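Local coordinates for protein aspartate aminotransferase (Plasmodium falciparum, PDB 3K7Y) that probably catalyses the reversible transfer of an amino group from L-aspartate to 2-oxoglutarate, with pyridoxal 5'-phosphate as cofactor, at residues Asn83-Gly87 / Val228-Arg232; Ala215-Phe219 / Ser248-Ser252. One frame throughout, in Å; residues are numbered along the deposited sequence.

The two contacts have their centres about 14 Å apart and meet at Gln-217. Its NE2 probably donates a hydrogen bond to Leu-84 O at 3.0 Å and also packs on Val-228, so one side chain of interaction 2 reaches both segments of interaction 1. The segments also interlock along the chain: segment 215-219 leaves strand 209-214, segment 228-232 begins the helix that follows, and segment 248-252 comes after the neighbouring parallel strand 241-246. Interaction 2 borders the cofactor, with Ser-248, Lys-249, Tyr-216 and Ala-215 all in its pocket. Interaction 1 lies farther from the cofactor, the side chain of Ile-231 being about 13 Å from a bound pyridoxal phosphate.

Interaction 1. Residues Asn83-Gly87 / Val228-Arg232; sequences NLIFG and VLLIR
Arg-232 lays its guanidinium against the last turn of helix 75-86 and donates to two successive backbone carbonyls. NE bonds to Ile-85 O at 3.1 Å, nearly straight at the hydrogen (168°); the oxygen lies in the guanidinium plane, while NE sits well above the carbonyl plane. From NH2 a weak, bent bond of 2.9 Å goes to Leu-84 O, which also accepts from Gln-217. The chain, extended from CG to NE, carries the group from helix 229-235 to the end of helix 75-86. NH1 forms a salt bridge with Glu-225, which would further fix the rotation of the guanidinium. Gly-87 N and CA lie over one face of this flat group, CA offset toward its rim. Gly-87 leaves helical geometry with positive phi (76°), ending the helix against that face.

Helix 229-235 belongs to the beta-alpha-beta crossover joining the adjacent parallel strands 209-214 and 241-246 in the large-domain sheet of the aminotransferase fold. Val-228 occupies its N-cap position, and its CG1 approaches Ile-85 O at 3.3 Å.

The apolar contacts are looser. Val-228 CG2 meets Ile-85 CG2 at 4.4 Å, and Ile-231 CG2 comes obliquely to Phe-86 CE1 at 4.4 Å. Ile-231 also rests on Phe-212 and Ile-214 of strand 209-214, while Ile-85 touches Gln-245 of strand 241-246.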
ATOM      1  N   ASN A  83     -17.848 -13.814  -1.981  1.00 75.15           N
ATOM      2  CA  ASN A  83     -18.873 -14.409  -2.839  1.00 77.53           C
ATOM      3  C   ASN A  83     -18.245 -14.838  -4.172  1.00 77.20           C
ATOM      4  O   ASN A  83     -18.447 -15.963  -4.637  1.00 77.96           O
ATOM      5  CB  ASN A  83     -20.042 -13.440  -3.080  1.00 79.02           C
ATOM      6  CG  ASN A  83     -21.216 -14.100  -3.790  1.00 81.44           C
ATOM      7  OD1 ASN A  83     -22.207 -14.445  -3.154  1.00 83.85           O
ATOM      8  ND2 ASN A  83     -21.104 -14.285  -5.111  1.00 81.85           N
ATOM      9  N   LEU A  84     -17.448 -13.944  -4.755  1.00 76.42           N
ATOM     10  CA  LEU A  84     -16.891 -14.167  -6.075  1.00 76.05           C
ATOM     11  C   LEU A  84     -16.043 -15.420  -6.146  1.00 75.68           C
ATOM     12  O   LEU A  84     -16.075 -16.108  -7.155  1.00 76.24           O
ATOM     13  CB  LEU A  84     -16.108 -12.946  -6.554  1.00 74.79           C
ATOM     14  CG  LEU A  84     -16.890 -11.635  -6.665  1.00 75.17           C
ATOM     15  CD1 LEU A  84     -16.011 -10.536  -7.236  1.00 74.15           C
ATOM     16  CD2 LEU A  84     -18.119 -11.824  -7.522  1.00 76.87           C
ATOM     17  N   ILE A  85     -15.301 -15.736  -5.088  1.00 75.33           N
ATOM     18  CA  ILE A  85     -14.459 -16.922  -5.158  1.00 75.47           C
ATOM     19  C   ILE A  85     -15.145 -18.184  -4.676  1.00 77.36           C
ATOM     20  O   ILE A  85     -14.952 -19.237  -5.265  1.00 77.62           O
ATOM     21  CB  ILE A  85     -13.052 -16.756  -4.524  1.00 73.94           C
ATOM     22  CG1 ILE A  85     -13.141 -16.451  -3.031  1.00 74.81           C
ATOM     23  CG2 ILE A  85     -12.204 -15.719  -5.304  1.00 72.39           C
ATOM     24  CD1 ILE A  85     -13.361 -14.992  -2.671  1.00 76.20           C
ATOM     25  N   PHE A  86     -15.952 -18.088  -3.626  1.00 79.55           N
ATOM     26  CA  PHE A  86     -16.593 -19.277  -3.052  1.00 82.02           C
ATOM     27  C   PHE A  86     -18.037 -19.439  -3.525  1.00 84.92           C
ATOM     28  O   PHE A  86     -18.705 -20.395  -3.156  1.00 86.05           O
ATOM     29  CB  PHE A  86     -16.542 -19.254  -1.511  1.00 82.37           C
ATOM     30  CG  PHE A  86     -15.131 -19.291  -0.919  1.00 80.89           C
ATOM     31  CD1 PHE A  86     -14.515 -20.505  -0.611  1.00 80.94           C
ATOM     32  CD2 PHE A  86     -14.444 -18.116  -0.631  1.00 78.68           C
ATOM     33  CE1 PHE A  86     -13.233 -20.540  -0.056  1.00 79.05           C
ATOM     34  CE2 PHE A  86     -13.163 -18.146  -0.080  1.00 77.09           C
ATOM     35  CZ  PHE A  86     -12.561 -19.358   0.208  1.00 77.51           C
ATOM     36  N   GLY A  87     -18.507 -18.500  -4.339  1.00 86.73           N
ATOM     37  CA  GLY A  87     -19.847 -18.555  -4.907  1.00 90.63           C
ATOM     38  C   GLY A  87     -20.889 -18.186  -3.888  1.00 93.62           C
ATOM     39  O   GLY A  87     -20.623 -17.397  -2.979  1.00 92.95           O
ATOM     40  N   VAL A 228     -13.046 -20.565 -11.364  1.00 76.73           N
ATOM     41  CA  VAL A 228     -12.724 -20.763  -9.963  1.00 74.67           C
ATOM     42  C   VAL A 228     -13.310 -22.086  -9.427  1.00 74.77           C
ATOM     43  O   VAL A 228     -13.517 -22.246  -8.223  1.00 74.77           O
ATOM     44  CB  VAL A 228     -13.182 -19.517  -9.159  1.00 74.49           C
ATOM     45  CG1 VAL A 228     -14.532 -19.741  -8.466  1.00 75.65           C
ATOM     46  CG2 VAL A 228     -12.120 -19.079  -8.190  1.00 72.43           C
ATOM     47  N   LEU A 229     -13.546 -23.043 -10.324  1.00 74.54           N
ATOM     48  CA  LEU A 229     -14.186 -24.305  -9.930  1.00 74.86           C
ATOM     49  C   LEU A 229     -13.361 -25.117  -8.941  1.00 74.13           C
ATOM     50  O   LEU A 229     -13.898 -25.599  -7.940  1.00 75.06           O
ATOM     51  CB  LEU A 229     -14.574 -25.180 -11.137  1.00 75.39           C
ATOM     52  CG  LEU A 229     -15.244 -26.538 -10.858  1.00 75.39           C
ATOM     53  CD1 LEU A 229     -16.431 -26.445  -9.902  1.00 75.08           C
ATOM     54  CD2 LEU A 229     -15.675 -27.191 -12.154  1.00 75.17           C
ATOM     55  N   LEU A 230     -12.068 -25.268  -9.214  1.00 72.62           N
ATOM     56  CA  LEU A 230     -11.236 -26.102  -8.371  1.00 71.92           C
ATOM     57  C   LEU A 230     -11.393 -25.673  -6.932  1.00 71.88           C
ATOM     58  O   LEU A 230     -11.470 -26.517  -6.032  1.00 72.75           O
ATOM     59  CB  LEU A 230      -9.777 -25.999  -8.762  1.00 70.64           C
ATOM     60  CG  LEU A 230      -8.929 -27.266  -8.643  1.00 71.04           C
ATOM     61  CD1 LEU A 230      -7.507 -26.842  -8.334  1.00 71.83           C
ATOM     62  CD2 LEU A 230      -9.417 -28.298  -7.624  1.00 70.93           C
ATOM     63  N   ILE A 231     -11.460 -24.359  -6.726  1.00 71.16           N
ATOM     64  CA  ILE A 231     -11.585 -23.803  -5.389  1.00 71.06           C
ATOM     65  C   ILE A 231     -12.885 -24.288  -4.769  1.00 73.01           C
ATOM     66  O   ILE A 231     -12.894 -24.750  -3.623  1.00 73.67           O
ATOM     67  CB  ILE A 231     -11.513 -22.264  -5.396  1.00 70.03           C
ATOM     68  CG1 ILE A 231     -10.096 -21.823  -5.748  1.00 67.68           C
ATOM     69  CG2 ILE A 231     -11.908 -21.694  -4.040  1.00 70.08           C
ATOM     70  CD1 ILE A 231      -9.931 -20.342  -5.970  1.00 65.11           C
ATOM     71  N   ARG A 232     -13.971 -24.202  -5.532  1.00 74.31           N
ATOM     72  CA  ARG A 232     -15.289 -24.595  -5.026  1.00 76.63           C
ATOM     73  C   ARG A 232     -15.393 -26.097  -4.778  1.00 78.21           C
ATOM     74  O   ARG A 232     -15.968 -26.539  -3.778  1.00 78.96           O
ATOM     75  CB  ARG A 232     -16.401 -24.086  -5.940  1.00 77.18           C
ATOM     76  CG  ARG A 232     -16.718 -22.627  -5.672  1.00 75.97           C
ATOM     77  CD  ARG A 232     -17.432 -21.984  -6.823  1.00 74.84           C
ATOM     78  NE  ARG A 232     -17.243 -20.539  -6.839  1.00 73.41           N
ATOM     79  CZ  ARG A 232     -18.110 -19.684  -7.369  1.00 75.34           C
ATOM     80  NH1 ARG A 232     -19.238 -20.129  -7.898  1.00 77.12           N
ATOM     81  NH2 ARG A 232     -17.867 -18.378  -7.355  1.00 75.66           N
TER

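Interaction 2. Residues Ala215-Phe219 / Ser248-Ser252; sequences AYQGF and SKNMS. With PLP (pyridoxal-5'-phosphate), chain B.
Lys-249 runs alongside the ring of Tyr-216, the two side chains pointing the same way toward the cofactor. At the root, Lys-249 CB lies 3.8 Å from Tyr-216 CD1 and also touches Phe-219 CE2. CG is anti to the carbonyl carbon (chi1 -73°), and a bend at chi2 (89°) swings the chain along the tyrosine, so that CG and then CD pass Tyr-216 CE1, CD at 3.5 Å and oblique to the ring. From CB to NZ the chain is extended. CE reaches the aldehyde oxygen O4A of the pyridoxal phosphate at 3.3 Å, and NZ ends beside C4A of the cofactor, hydrogen-bonded to Tyr-68 OH of the second subunit; the modelled closeness of NZ to O4A is doubtful.

The neighbours of the lysine hold the rest of the cofactor. Tyr-216 OH shares a hydrogen bond of 2.8 Å with PLP O3, with Asn-185 as a second, weak partner. Ser-248 OG is hydrogen-bonded to phosphate oxygen O1P at 2.6 Å and also to Leu-253 O, while Ala-215 CB packs 3.7 Å from PLP C3. Farther from the cofactor, the Phe-219 ring turns its edge to the backbone, with CZ at 3.7 Å from Lys-249 O, and Asn-250 lies against Gln-217, its ND2 weakly bonded to Ser-246 O. Lysine amine beside C4A, tyrosine hydroxyl on O3 and serine on phosphate are part of the cofactor site of fold type I aminotransferases, in which this lysine typically forms the internal aldimine.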
ATOM      1  N   ALA A 215      -5.791 -13.742 -10.430  1.00 61.26           N
ATOM      2  CA  ALA A 215      -5.719 -12.408 -11.009  1.00 61.65           C
ATOM      3  C   ALA A 215      -6.738 -12.127 -12.108  1.00 63.57           C
ATOM      4  O   ALA A 215      -6.988 -10.959 -12.430  1.00 64.17           O
ATOM      5  CB  ALA A 215      -4.355 -12.152 -11.515  1.00 61.08           C
ATOM      6  N   TYR A 216      -7.325 -13.177 -12.688  1.00 65.23           N
ATOM      7  CA  TYR A 216      -8.233 -12.998 -13.829  1.00 67.39           C
ATOM      8  C   TYR A 216      -9.500 -13.857 -13.788  1.00 69.47           C
ATOM      9  O   TYR A 216      -9.721 -14.680 -14.687  1.00 70.25           O
ATOM     10  CB  TYR A 216      -7.509 -13.283 -15.153  1.00 67.46           C
ATOM     11  CG  TYR A 216      -6.118 -12.733 -15.259  1.00 65.52           C
ATOM     12  CD1 TYR A 216      -5.901 -11.436 -15.698  1.00 64.41           C
ATOM     13  CD2 TYR A 216      -5.013 -13.521 -14.941  1.00 63.49           C
ATOM     14  CE1 TYR A 216      -4.621 -10.928 -15.802  1.00 63.53           C
ATOM     15  CE2 TYR A 216      -3.728 -13.015 -15.035  1.00 62.04           C
ATOM     16  CZ  TYR A 216      -3.541 -11.717 -15.469  1.00 62.20           C
ATOM     17  OH  TYR A 216      -2.277 -11.192 -15.566  1.00 61.26           O
ATOM     18  N   GLN A 217     -10.339 -13.683 -12.770  1.00 70.92           N
ATOM     19  CA  GLN A 217     -11.629 -14.365 -12.795  1.00 73.40           C
ATOM     20  C   GLN A 217     -12.384 -13.817 -13.993  1.00 76.00           C
ATOM     21  O   GLN A 217     -12.597 -12.608 -14.091  1.00 76.67           O
ATOM     22  CB  GLN A 217     -12.433 -14.131 -11.516  1.00 73.37           C
ATOM     23  CG  GLN A 217     -12.492 -15.316 -10.563  1.00 72.71           C
ATOM     24  CD  GLN A 217     -13.757 -15.315  -9.702  1.00 73.54           C
ATOM     25  OE1 GLN A 217     -14.175 -14.286  -9.196  1.00 73.97           O
ATOM     26  NE2 GLN A 217     -14.364 -16.477  -9.536  1.00 74.34           N
ATOM     27  N   GLY A 218     -12.747 -14.696 -14.921  1.00 78.20           N
ATOM     28  CA  GLY A 218     -13.616 -14.312 -16.040  1.00 81.48           C
ATOM     29  C   GLY A 218     -12.949 -14.146 -17.395  1.00 82.68           C
ATOM     30  O   GLY A 218     -13.569 -13.637 -18.341  1.00 84.11           O
ATOM     31  N   PHE A 219     -11.696 -14.586 -17.490  1.00 82.39           N
ATOM     32  CA  PHE A 219     -10.946 -14.522 -18.739  1.00 83.39           C
ATOM     33  C   PHE A 219     -10.689 -15.892 -19.367  1.00 84.26           C
ATOM     34  O   PHE A 219     -10.454 -16.000 -20.571  1.00 85.36           O
ATOM     35  CB  PHE A 219      -9.646 -13.759 -18.529  1.00 81.88           C
ATOM     36  CG  PHE A 219      -9.846 -12.289 -18.344  1.00 82.21           C
ATOM     37  CD1 PHE A 219     -10.041 -11.459 -19.440  1.00 83.12           C
ATOM     38  CD2 PHE A 219      -9.843 -11.728 -17.071  1.00 82.49           C
ATOM     39  CE1 PHE A 219     -10.226 -10.083 -19.276  1.00 83.75           C
ATOM     40  CE2 PHE A 219     -10.022 -10.348 -16.893  1.00 82.64           C
ATOM     41  CZ  PHE A 219     -10.214  -9.527 -18.000  1.00 82.90           C
ATOM     42  N   SER A 248      -7.393  -6.014 -10.670  1.00 55.49           N
ATOM     43  CA  SER A 248      -6.735  -5.094 -11.567  1.00 56.82           C
ATOM     44  C   SER A 248      -7.215  -5.273 -12.982  1.00 58.60           C
ATOM     45  O   SER A 248      -7.352  -4.278 -13.697  1.00 59.79           O
ATOM     46  CB  SER A 248      -5.226  -5.193 -11.483  1.00 56.04           C
ATOM     47  OG  SER A 248      -4.746  -4.230 -10.559  1.00 57.28           O
ATOM     48  N   LYS A 249      -7.511  -6.518 -13.368  1.00 59.43           N
ATOM     49  CA  LYS A 249      -8.030  -6.810 -14.715  1.00 61.75           C
ATOM     50  C   LYS A 249      -9.546  -7.084 -14.802  1.00 63.29           C
ATOM     51  O   LYS A 249     -10.203  -6.654 -15.748  1.00 64.31           O
ATOM     52  CB  LYS A 249      -7.226  -7.922 -15.369  1.00 61.78           C
ATOM     53  CG  LYS A 249      -5.840  -7.478 -15.820  1.00 63.00           C
ATOM     54  CD  LYS A 249      -4.767  -7.638 -14.729  1.00 64.11           C
ATOM     55  CE  LYS A 249      -3.387  -7.246 -15.262  1.00 65.42           C
ATOM     56  NZ  LYS A 249      -2.312  -7.287 -14.230  1.00 63.69           N
ATOM     57  N   ASN A 250     -10.069  -7.802 -13.806  1.00 63.52           N
ATOM     58  CA  ASN A 250     -11.499  -7.996 -13.576  1.00 65.45           C
ATOM     59  C   ASN A 250     -12.376  -6.764 -13.754  1.00 66.87           C
ATOM     60  O   ASN A 250     -13.320  -6.759 -14.562  1.00 68.63           O
ATOM     61  CB  ASN A 250     -11.704  -8.458 -12.138  1.00 64.78           C
ATOM     62  CG  ASN A 250     -11.524  -9.931 -11.984  1.00 67.12           C
ATOM     63  OD1 ASN A 250     -11.863 -10.710 -12.885  1.00 69.46           O
ATOM     64  ND2 ASN A 250     -10.978 -10.340 -10.836  1.00 68.09           N
ATOM     65  N   MET A 251     -12.088  -5.747 -12.941  1.00 65.99           N
ATOM     66  CA  MET A 251     -12.820  -4.496 -12.948  1.00 66.57           C
ATOM     67  C   MET A 251     -12.100  -3.425 -13.748  1.00 66.88           C
ATOM     68  O   MET A 251     -12.486  -2.261 -13.707  1.00 67.71           O
ATOM     69  CB  MET A 251     -12.934  -3.988 -11.528  1.00 65.87           C
ATOM     70  CG  MET A 251     -14.174  -4.355 -10.842  1.00 67.17           C
ATOM     71  SD  MET A 251     -13.839  -5.719  -9.768  1.00 67.20           S
ATOM     72  CE  MET A 251     -15.436  -5.865  -8.953  1.00 69.77           C
ATOM     73  N   SER A 252     -11.033  -3.808 -14.447  1.00 66.42           N
ATOM     74  CA  SER A 252     -10.145  -2.854 -15.117  1.00 66.78           C
ATOM     75  C   SER A 252      -9.591  -1.788 -14.156  1.00 65.80           C
ATOM     76  O   SER A 252      -9.263  -0.681 -14.594  1.00 66.57           O
ATOM     77  CB  SER A 252     -10.869  -2.165 -16.271  1.00 68.89           C
ATOM     78  OG  SER A 252     -11.559  -1.017 -15.775  1.00 70.68           O
TER
HETATM   79  N1  PLP B 406      -0.697 -12.696  -9.872  1.00 59.51           N
HETATM   80  C2  PLP B 406      -0.661 -12.838 -11.236  1.00 57.07           C
HETATM   81  C2A PLP B 406      -0.586 -14.207 -11.797  1.00 55.74           C
HETATM   82  C3  PLP B 406      -0.705 -11.717 -12.051  1.00 58.25           C
HETATM   83  O3  PLP B 406      -0.688 -11.859 -13.415  1.00 58.49           O
HETATM   84  C4  PLP B 406      -0.774 -10.446 -11.478  1.00 59.75           C
HETATM   85  C4A PLP B 406      -0.966  -9.281 -12.401  1.00 62.37           C
HETATM   86  O4A PLP B 406      -2.115  -8.885 -12.641  1.00 65.22           O
HETATM   87  C5  PLP B 406      -0.820 -10.289 -10.080  1.00 60.08           C
HETATM   88  C6  PLP B 406      -0.770 -11.438  -9.287  1.00 60.52           C
HETATM   89  C5A PLP B 406      -0.879  -8.943  -9.352  1.00 59.02           C
HETATM   90  O4P PLP B 406      -1.873  -8.028  -9.780  1.00 57.43           O
HETATM   91  P   PLP B 406      -1.909  -6.517  -9.196  1.00 56.10           P
HETATM   92  O1P PLP B 406      -3.305  -5.962  -9.210  1.00 55.19           O
HETATM   93  O2P PLP B 406      -1.115  -5.618 -10.106  1.00 56.20           O
HETATM   94  O3P PLP B 406      -1.380  -6.556  -7.780  1.00 53.43           O